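Local atomic coordinates of response regulator aspartate phosphatase I (Bacillus subtilis subsp. subtilis, PDB entry 4I1A), a protein that dephosphorylates the sporulation phosphotransferase Spo0F, inhibiting its activity, and activates excision and transfer of the mobile element ICEBs1 by inactivating its repressor ImmR. Residues His246-Leu249 with Ala250-Phe254; Thr265-Thr268 with Leu269-Glu273; Ala282-Tyr285 with Phe286-Arg290. All blocks are in the same frame, centred on the assembly; numbering follows the deposited sequence.

Contact 1 (His246-Leu249 with Ala250-Phe254); sequences HLIL and ALEIF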
loop_
_atom_site.group_PDB
_atom_site.type_symbol
_atom_site.label_atom_id
_atom_site.label_comp_id
_atom_site.label_asym_id
_atom_site.label_seq_id
_atom_site.Cartn_x
_atom_site.Cartn_y
_atom_site.Cartn_z
ATOM N N HIS A 246 2.315 -16.052 4.009
ATOM C CA HIS A 246 2.126 -15.355 2.741
ATOM C C HIS A 246 3.295 -14.420 2.413
ATOM O O HIS A 246 3.660 -14.251 1.248
ATOM C CB HIS A 246 0.797 -14.600 2.721
ATOM C CG HIS A 246 -0.385 -15.474 2.451
ATOM N ND1 HIS A 246 -0.758 -15.844 1.172
ATOM C CD2 HIS A 246 -1.276 -16.064 3.282
ATOM C CE1 HIS A 246 -1.826 -16.617 1.234
ATOM N NE2 HIS A 246 -2.162 -16.770 2.503
ATOM N N LEU A 247 3.885 -13.829 3.446
ATOM C CA LEU A 247 4.981 -12.880 3.266
ATOM C C LEU A 247 6.289 -13.531 2.811
ATOM O O LEU A 247 7.014 -12.942 2.012
ATOM C CB LEU A 247 5.199 -12.040 4.533
ATOM C CG LEU A 247 4.144 -10.952 4.808
ATOM C CD1 LEU A 247 4.205 -10.504 6.264
ATOM C CD2 LEU A 247 4.308 -9.753 3.878
ATOM N N ILE A 248 6.594 -14.730 3.306
ATOM C CA ILE A 248 7.794 -15.420 2.849
ATOM C C ILE A 248 7.628 -15.944 1.424
ATOM O O ILE A 248 8.604 -16.050 0.687
ATOM C CB ILE A 248 8.239 -16.589 3.770
ATOM C CG1 ILE A 248 7.175 -17.683 3.834
ATOM C CG2 ILE A 248 8.587 -16.083 5.154
ATOM C CD1 ILE A 248 7.754 -19.053 4.118
ATOM N N LEU A 249 6.399 -16.286 1.044
ATOM C CA LEU A 249 6.130 -16.726 -0.317
ATOM C C LEU A 249 6.391 -15.564 -1.264
ATOM O O LEU A 249 6.961 -15.741 -2.344
ATOM C CB LEU A 249 4.690 -17.226 -0.462
ATOM C CG LEU A 249 4.383 -18.592 0.161
ATOM C CD1 LEU A 249 2.939 -19.038 -0.113
ATOM C CD2 LEU A 249 5.370 -19.648 -0.327
ATOM N N ALA A 250 5.989 -14.370 -0.837
ATOM C CA ALA A 250 6.264 -13.156 -1.591
ATOM C C ALA A 250 7.762 -12.915 -1.638
ATOM O O ALA A 250 8.324 -12.583 -2.680
ATOM C CB ALA A 250 5.562 -11.971 -0.957
ATOM N N LEU A 251 8.397 -13.100 -0.489
ATOM C CA LEU A 251 9.827 -12.895 -0.324
ATOM C C LEU A 251 10.653 -13.761 -1.269
ATOM O O LEU A 251 11.637 -13.287 -1.831
ATOM C CB LEU A 251 10.214 -13.192 1.127
ATOM C CG LEU A 251 11.589 -12.728 1.606
ATOM C CD1 LEU A 251 11.682 -11.223 1.455
ATOM C CD2 LEU A 251 11.838 -13.159 3.060
ATOM N N GLU A 252 10.253 -15.024 -1.435
ATOM C CA GLU A 252 10.970 -15.970 -2.293
ATOM C C GLU A 252 11.077 -15.443 -3.712
ATOM O O GLU A 252 12.114 -15.577 -4.363
ATOM C CB GLU A 252 10.247 -17.321 -2.351
ATOM C CG GLU A 252 10.189 -18.110 -1.053
ATOM C CD GLU A 252 9.312 -19.353 -1.178
ATOM O OE1 GLU A 252 8.799 -19.827 -0.141
ATOM O OE2 GLU A 252 9.138 -19.850 -2.316
ATOM N N ILE A 253 9.981 -14.864 -4.188
ATOM C CA ILE A 253 9.892 -14.365 -5.556
ATOM C C ILE A 253 10.635 -13.039 -5.714
ATOM O O ILE A 253 11.416 -12.862 -6.650
ATOM C CB ILE A 253 8.413 -14.215 -5.984
ATOM C CG1 ILE A 253 7.772 -15.597 -6.137
ATOM C CG2 ILE A 253 8.289 -13.417 -7.278
ATOM C CD1 ILE A 253 6.255 -15.584 -6.053
ATOM N N PHE A 254 10.402 -12.122 -4.783
ATOM C CA PHE A 254 11.010 -10.794 -4.822
ATOM C C PHE A 254 12.532 -10.835 -4.691
ATOM O O PHE A 254 13.229 -10.016 -5.300
ATOM C CB PHE A 254 10.431 -9.896 -3.718
ATOM C CG PHE A 254 9.034 -9.407 -3.990
ATOM C CD1 PHE A 254 8.568 -9.248 -5.297
ATOM C CD2 PHE A 254 8.186 -9.099 -2.937
ATOM C CE1 PHE A 254 7.279 -8.786 -5.543
ATOM C CE2 PHE A 254 6.899 -8.637 -3.174
ATOM C CZ PHE A 254 6.441 -8.479 -4.474
HETATM O O HOH W 1 7.217 -17.921 -3.475
#
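Leu249 and Glu252 meet in a local i to i+3 contact along one turn of helix 240-257, with a backbone ladder of i to i+4 bonds running beneath them. Their side chains lie next to each other and point the same way. Leu249 CD2 touches the carboxylate of Glu252 at OE1, 3.4 Å away. The chi1 of -66° sets Glu252 CG beside its own backbone N, and from there the extended chain carries the carboxylate out alongside Leu249. The same torsion brings Glu252 CG to 3.1 Å from Ile248 O, the carbonyl that already accepts Glu252 N at 2.9 Å. The preceding rungs are Ala250 N to His246 O, 3.1 Å, and Leu251 N to Leu247 O, 2.9 Å. A water lies between Leu249 O and the carboxylate of Glu252; its bond to Glu252 OE2 is weak (3.0 Å), and the link it makes between side chain and main chain is doubtful.

The segment belongs to the predicted fourth tetratricopeptide repeat, in which helix 240-257 packs against helix 220-236. His246 ND1 is hydrogen-bonded to His227 ND1 of that helix, and the two imidazole rings meet with their planes at about 45°, while Leu249 and Ile253 also face it, on His227 and Ala224. Ala250 is buried, its small CB lying 3.4 Å from Leu247 O. Leu251 turns to another side: with CG anti to its backbone N (chi1 -166°), its side chain packs on Leu262, Leu266 and Leu269 of helix 261-275 and on Tyr285 of helix 279-295. Glu252 stands on the exposed side of the helix.

Contact 2 (Thr265-Thr268 with Leu269-Glu273); sequences TLFT and LTYVE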
loop_
_atom_site.group_PDB
_atom_site.type_symbol
_atom_site.label_atom_id
_atom_site.label_comp_id
_atom_site.label_asym_id
_atom_site.label_seq_id
_atom_site.Cartn_x
_atom_site.Cartn_y
_atom_site.Cartn_z
ATOM N N THR A 265 8.332 -5.873 2.044
ATOM C CA THR A 265 8.015 -7.230 2.464
ATOM C C THR A 265 8.880 -7.673 3.658
ATOM O O THR A 265 8.383 -8.311 4.585
ATOM C CB THR A 265 8.230 -8.200 1.277
ATOM O OG1 THR A 265 7.441 -7.763 0.169
ATOM C CG2 THR A 265 7.867 -9.644 1.630
ATOM N N LEU A 266 10.174 -7.356 3.632
ATOM C CA LEU A 266 11.050 -7.716 4.751
ATOM C C LEU A 266 10.693 -6.888 5.972
ATOM O O LEU A 266 10.765 -7.354 7.112
ATOM C CB LEU A 266 12.533 -7.524 4.396
ATOM C CG LEU A 266 13.129 -8.623 3.516
ATOM C CD1 LEU A 266 14.365 -8.109 2.781
ATOM C CD2 LEU A 266 13.450 -9.879 4.353
ATOM N N PHE A 267 10.294 -5.653 5.729
ATOM C CA PHE A 267 9.917 -4.790 6.826
ATOM C C PHE A 267 8.695 -5.360 7.540
ATOM O O PHE A 267 8.704 -5.545 8.767
ATOM C CB PHE A 267 9.656 -3.361 6.339
ATOM C CG PHE A 267 9.115 -2.464 7.411
ATOM C CD1 PHE A 267 9.981 -1.798 8.268
ATOM C CD2 PHE A 267 7.739 -2.321 7.598
ATOM C CE1 PHE A 267 9.493 -0.986 9.280
ATOM C CE2 PHE A 267 7.241 -1.513 8.614
ATOM C CZ PHE A 267 8.120 -0.842 9.454
ATOM N N THR A 268 7.656 -5.639 6.758
ATOM C CA THR A 268 6.396 -6.172 7.276
ATOM C C THR A 268 6.620 -7.512 7.974
ATOM O O THR A 268 6.059 -7.777 9.039
ATOM C CB THR A 268 5.353 -6.324 6.137
ATOM O OG1 THR A 268 5.332 -5.119 5.362
ATOM C CG2 THR A 268 3.934 -6.603 6.689
ATOM N N LEU A 269 7.462 -8.347 7.376
ATOM C CA LEU A 269 7.823 -9.630 7.961
ATOM C C LEU A 269 8.497 -9.429 9.320
ATOM O O LEU A 269 8.141 -10.086 10.301
ATOM C CB LEU A 269 8.743 -10.395 7.006
ATOM C CG LEU A 269 9.039 -11.874 7.266
ATOM C CD1 LEU A 269 7.779 -12.651 7.611
ATOM C CD2 LEU A 269 9.705 -12.481 6.044
ATOM N N THR A 270 9.455 -8.507 9.376
ATOM C CA THR A 270 10.170 -8.219 10.612
ATOM C C THR A 270 9.191 -7.801 11.695
ATOM O O THR A 270 9.230 -8.294 12.832
ATOM C CB THR A 270 11.182 -7.060 10.431
ATOM O OG1 THR A 270 12.113 -7.379 9.390
ATOM C CG2 THR A 270 11.936 -6.793 11.730
ATOM N N TYR A 271 8.316 -6.872 11.337
ATOM C CA TYR A 271 7.369 -6.331 12.298
ATOM C C TYR A 271 6.410 -7.414 12.808
ATOM O O TYR A 271 6.189 -7.537 14.017
ATOM C CB TYR A 271 6.603 -5.164 11.677
ATOM C CG TYR A 271 6.008 -4.228 12.692
ATOM C CD1 TYR A 271 6.213 -4.424 14.058
ATOM C CD2 TYR A 271 5.239 -3.147 12.291
ATOM C CE1 TYR A 271 5.661 -3.562 14.989
ATOM C CE2 TYR A 271 4.690 -2.285 13.204
ATOM C CZ TYR A 271 4.900 -2.493 14.550
ATOM O OH TYR A 271 4.338 -1.623 15.446
ATOM N N VAL A 272 5.856 -8.195 11.880
ATOM C CA VAL A 272 4.952 -9.287 12.225
ATOM C C VAL A 272 5.570 -10.256 13.245
ATOM O O VAL A 272 4.917 -10.661 14.213
ATOM C CB VAL A 272 4.483 -10.042 10.954
ATOM C CG1 VAL A 272 3.993 -11.443 11.282
ATOM C CG2 VAL A 272 3.409 -9.245 10.249
ATOM N N GLU A 273 6.831 -10.605 13.038
ATOM C CA GLU A 273 7.510 -11.548 13.925
ATOM C C GLU A 273 7.796 -10.936 15.293
ATOM O O GLU A 273 7.730 -11.619 16.318
ATOM C CB GLU A 273 8.803 -12.052 13.278
ATOM C CG GLU A 273 8.579 -12.965 12.071
ATOM C CD GLU A 273 7.883 -14.263 12.451
ATOM O OE1 GLU A 273 8.156 -14.777 13.552
ATOM O OE2 GLU A 273 7.060 -14.777 11.658
#
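Four successive i to i+4 bonds, from Leu269 N to Thr265 O through Val272 N to Thr268 O, join residues 265-268 to 269-273 as consecutive turns of helix 261-275, and each is 2.9 Å long from its N to its O. The bond from Tyr271 N to Phe267 O is close to straight (163°) and lies in the carbonyl plane. Leu266 O differs in having two donors from one residue: Thr270 N at 2.9 Å and Thr270 OG1 at 2.6 Å, which arrive from opposite faces of its plane. A chi1 of -58° places Thr270 OG1 beside its own N and brings the hydroxyl back to that carbonyl, so the buried hydroxyl is satisfied within the helix and its rotation is fixed. Thr265 and Thr268 make the same hydroxyl bond to the carbonyl four residues back, through OG1 to Phe261 O and Lys264 O.

On the aromatic side, Phe267 CE2 comes 4.5 Å from Tyr271 CD2, a loose apolar contact between rings that meet obliquely. Val272 CG2 rests 3.3 Å from Thr268 O, alongside the acceptor of its own N-H.

The helix packs among its neighbours in the tetratricopeptide superhelix, with Thr265 on Phe254 and Val272 on Ser244 of helix 240-257. Phe267 meets Phe305 of helix 299-313 edge-to-face, Thr270 and Tyr271 touch Leu308 there, and Tyr285 of helix 279-295 touches Leu266, Leu269 and Thr270.

Contact 3 (Ala282-Tyr285 with Phe286-Arg290); sequences ALIY and FRKGR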
loop_
_atom_site.group_PDB
_atom_site.type_symbol
_atom_site.label_atom_id
_atom_site.label_comp_id
_atom_site.label_asym_id
_atom_site.label_seq_id
_atom_site.Cartn_x
_atom_site.Cartn_y
_atom_site.Cartn_z
ATOM N N ALA A 282 13.014 -12.358 14.041
ATOM C CA ALA A 282 12.680 -11.042 13.521
ATOM C C ALA A 282 13.963 -10.270 13.257
ATOM O O ALA A 282 14.073 -9.547 12.261
ATOM C CB ALA A 282 11.761 -10.269 14.519
ATOM N N LEU A 283 14.932 -10.440 14.155
ATOM C CA LEU A 283 16.212 -9.737 14.079
ATOM C C LEU A 283 16.982 -10.108 12.808
ATOM O O LEU A 283 17.779 -9.332 12.281
ATOM C CB LEU A 283 17.047 -10.063 15.319
ATOM C CG LEU A 283 18.357 -9.312 15.509
ATOM C CD1 LEU A 283 18.102 -7.820 15.466
ATOM C CD2 LEU A 283 19.041 -9.727 16.822
ATOM N N ILE A 284 16.725 -11.306 12.309
ATOM C CA ILE A 284 17.337 -11.760 11.072
ATOM C C ILE A 284 16.745 -11.023 9.865
ATOM O O ILE A 284 17.479 -10.581 8.978
ATOM C CB ILE A 284 17.174 -13.277 10.936
ATOM C CG1 ILE A 284 18.150 -13.968 11.891
ATOM C CG2 ILE A 284 17.355 -13.711 9.492
ATOM C CD1 ILE A 284 17.811 -15.397 12.198
ATOM N N TYR A 285 15.423 -10.869 9.850
ATOM C CA TYR A 285 14.759 -10.128 8.780
ATOM C C TYR A 285 14.997 -8.626 8.932
ATOM O O TYR A 285 14.992 -7.886 7.949
ATOM C CB TYR A 285 13.257 -10.450 8.739
ATOM C CG TYR A 285 12.969 -11.875 8.309
ATOM C CD1 TYR A 285 13.222 -12.291 7.006
ATOM C CD2 TYR A 285 12.450 -12.806 9.203
ATOM C CE1 TYR A 285 12.972 -13.601 6.609
ATOM C CE2 TYR A 285 12.194 -14.113 8.813
ATOM C CZ TYR A 285 12.454 -14.504 7.517
ATOM O OH TYR A 285 12.194 -15.800 7.120
ATOM N N PHE A 286 15.202 -8.185 10.170
ATOM C CA PHE A 286 15.557 -6.799 10.456
ATOM C C PHE A 286 16.895 -6.406 9.823
ATOM O O PHE A 286 16.964 -5.410 9.110
ATOM C CB PHE A 286 15.600 -6.550 11.973
ATOM C CG PHE A 286 16.167 -5.207 12.352
ATOM C CD1 PHE A 286 15.371 -4.066 12.304
ATOM C CD2 PHE A 286 17.493 -5.083 12.761
ATOM C CE1 PHE A 286 15.896 -2.817 12.648
ATOM C CE2 PHE A 286 18.030 -3.839 13.105
ATOM C CZ PHE A 286 17.228 -2.701 13.044
ATOM N N ARG A 287 17.950 -7.184 10.079
ATOM C CA ARG A 287 19.281 -6.868 9.539
ATOM C C ARG A 287 19.304 -6.956 8.028
ATOM O O ARG A 287 20.015 -6.205 7.363
ATOM C CB ARG A 287 20.371 -7.791 10.104
ATOM C CG ARG A 287 20.545 -7.691 11.614
ATOM C CD ARG A 287 21.490 -8.773 12.111
ATOM N NE ARG A 287 21.909 -8.569 13.497
ATOM C CZ ARG A 287 21.876 -9.512 14.436
ATOM N NH1 ARG A 287 21.423 -10.726 14.144
ATOM N NH2 ARG A 287 22.290 -9.240 15.668
ATOM N N LYS A 288 18.533 -7.891 7.494
ATOM C CA LYS A 288 18.524 -8.126 6.064
ATOM C C LYS A 288 17.790 -6.976 5.354
ATOM O O LYS A 288 18.239 -6.469 4.327
ATOM C CB LYS A 288 17.894 -9.494 5.765
ATOM C CG LYS A 288 17.677 -9.807 4.297
ATOM C CD LYS A 288 17.772 -11.314 4.035
ATOM C CE LYS A 288 17.025 -12.152 5.082
ATOM N NZ LYS A 288 17.478 -13.587 5.070
ATOM N N GLY A 289 16.681 -6.538 5.932
ATOM C CA GLY A 289 15.893 -5.466 5.343
ATOM C C GLY A 289 16.546 -4.107 5.480
ATOM O O GLY A 289 16.616 -3.329 4.529
ATOM N N ARG A 290 17.024 -3.829 6.682
ATOM C CA ARG A 290 17.769 -2.613 6.975
ATOM C C ARG A 290 18.957 -2.439 6.037
ATOM O O ARG A 290 19.318 -1.316 5.690
ATOM C CB ARG A 290 18.243 -2.668 8.424
ATOM C CG ARG A 290 19.057 -1.500 8.891
ATOM C CD ARG A 290 20.235 -2.037 9.656
ATOM N NE ARG A 290 20.320 -1.501 11.003
ATOM C CZ ARG A 290 21.046 -2.051 11.966
ATOM N NH1 ARG A 290 21.735 -3.158 11.718
ATOM N NH2 ARG A 290 21.079 -1.499 13.175
#
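Leu283 carries this local contact in helix 279-295, part of the predicted fifth tetratricopeptide repeat, by meeting Phe286 and Arg287 on successive positions of the next turn. Its chi1 of -174° puts CG anti to the backbone N and beside the carbonyl carbon, and the two methyls divide the work. CD1 approaches Phe286 CD2 obliquely at 3.9 Å, while CG and CD2 lie over one face of the Arg287 guanidinium. Arg287 stays extended from CG to NE, which carries its flat end across the leucine; Leu283 CG stands 3.6 Å above the guanidinium plane, over its centre. Replacing Leu283 by an alanine would probably uncover that face, let the guanidinium swing, and take an apolar neighbour from the Phe286 ring.

Phe286 also has CG anti to its N, and its ring runs on to Phe313 of helix 299-313. Lys288 bends at chi3 (44°), bringing CE to 4.3 Å from Tyr285 CD1. Beneath these side chains, Phe286 N donates to Ala282 O at 2.7 Å. One turn beyond the ring, Phe286 CE2 sits 3.7 Å above the Arg290 guanidinium plane, over its centre.

Overall arrangement
The contacts follow in series along the chain, one on each of three consecutive helices: contact 1 on 240-257, contact 2 on 261-275 and contact 3 on 279-295. Centres of contacts 1 and 2 are about 11 Å apart, those of 2 and 3 about 8 Å, and those of 1 and 3 about 15 Å, all on the same side of the chain's centre. They touch directly: Leu247 O lies 3.4 Å from Thr265 CG2, and Thr270 CG2 lies 3.5 Å from Ala282 O. Tyr285 of contact 3 reaches both of the others, its CE1 lying 3.8 Å from Leu251 CD2. Contacts 1 and 3 belong to the predicted fourth and fifth repeats, so this packing continues the tetratricopeptide domain from one to the next.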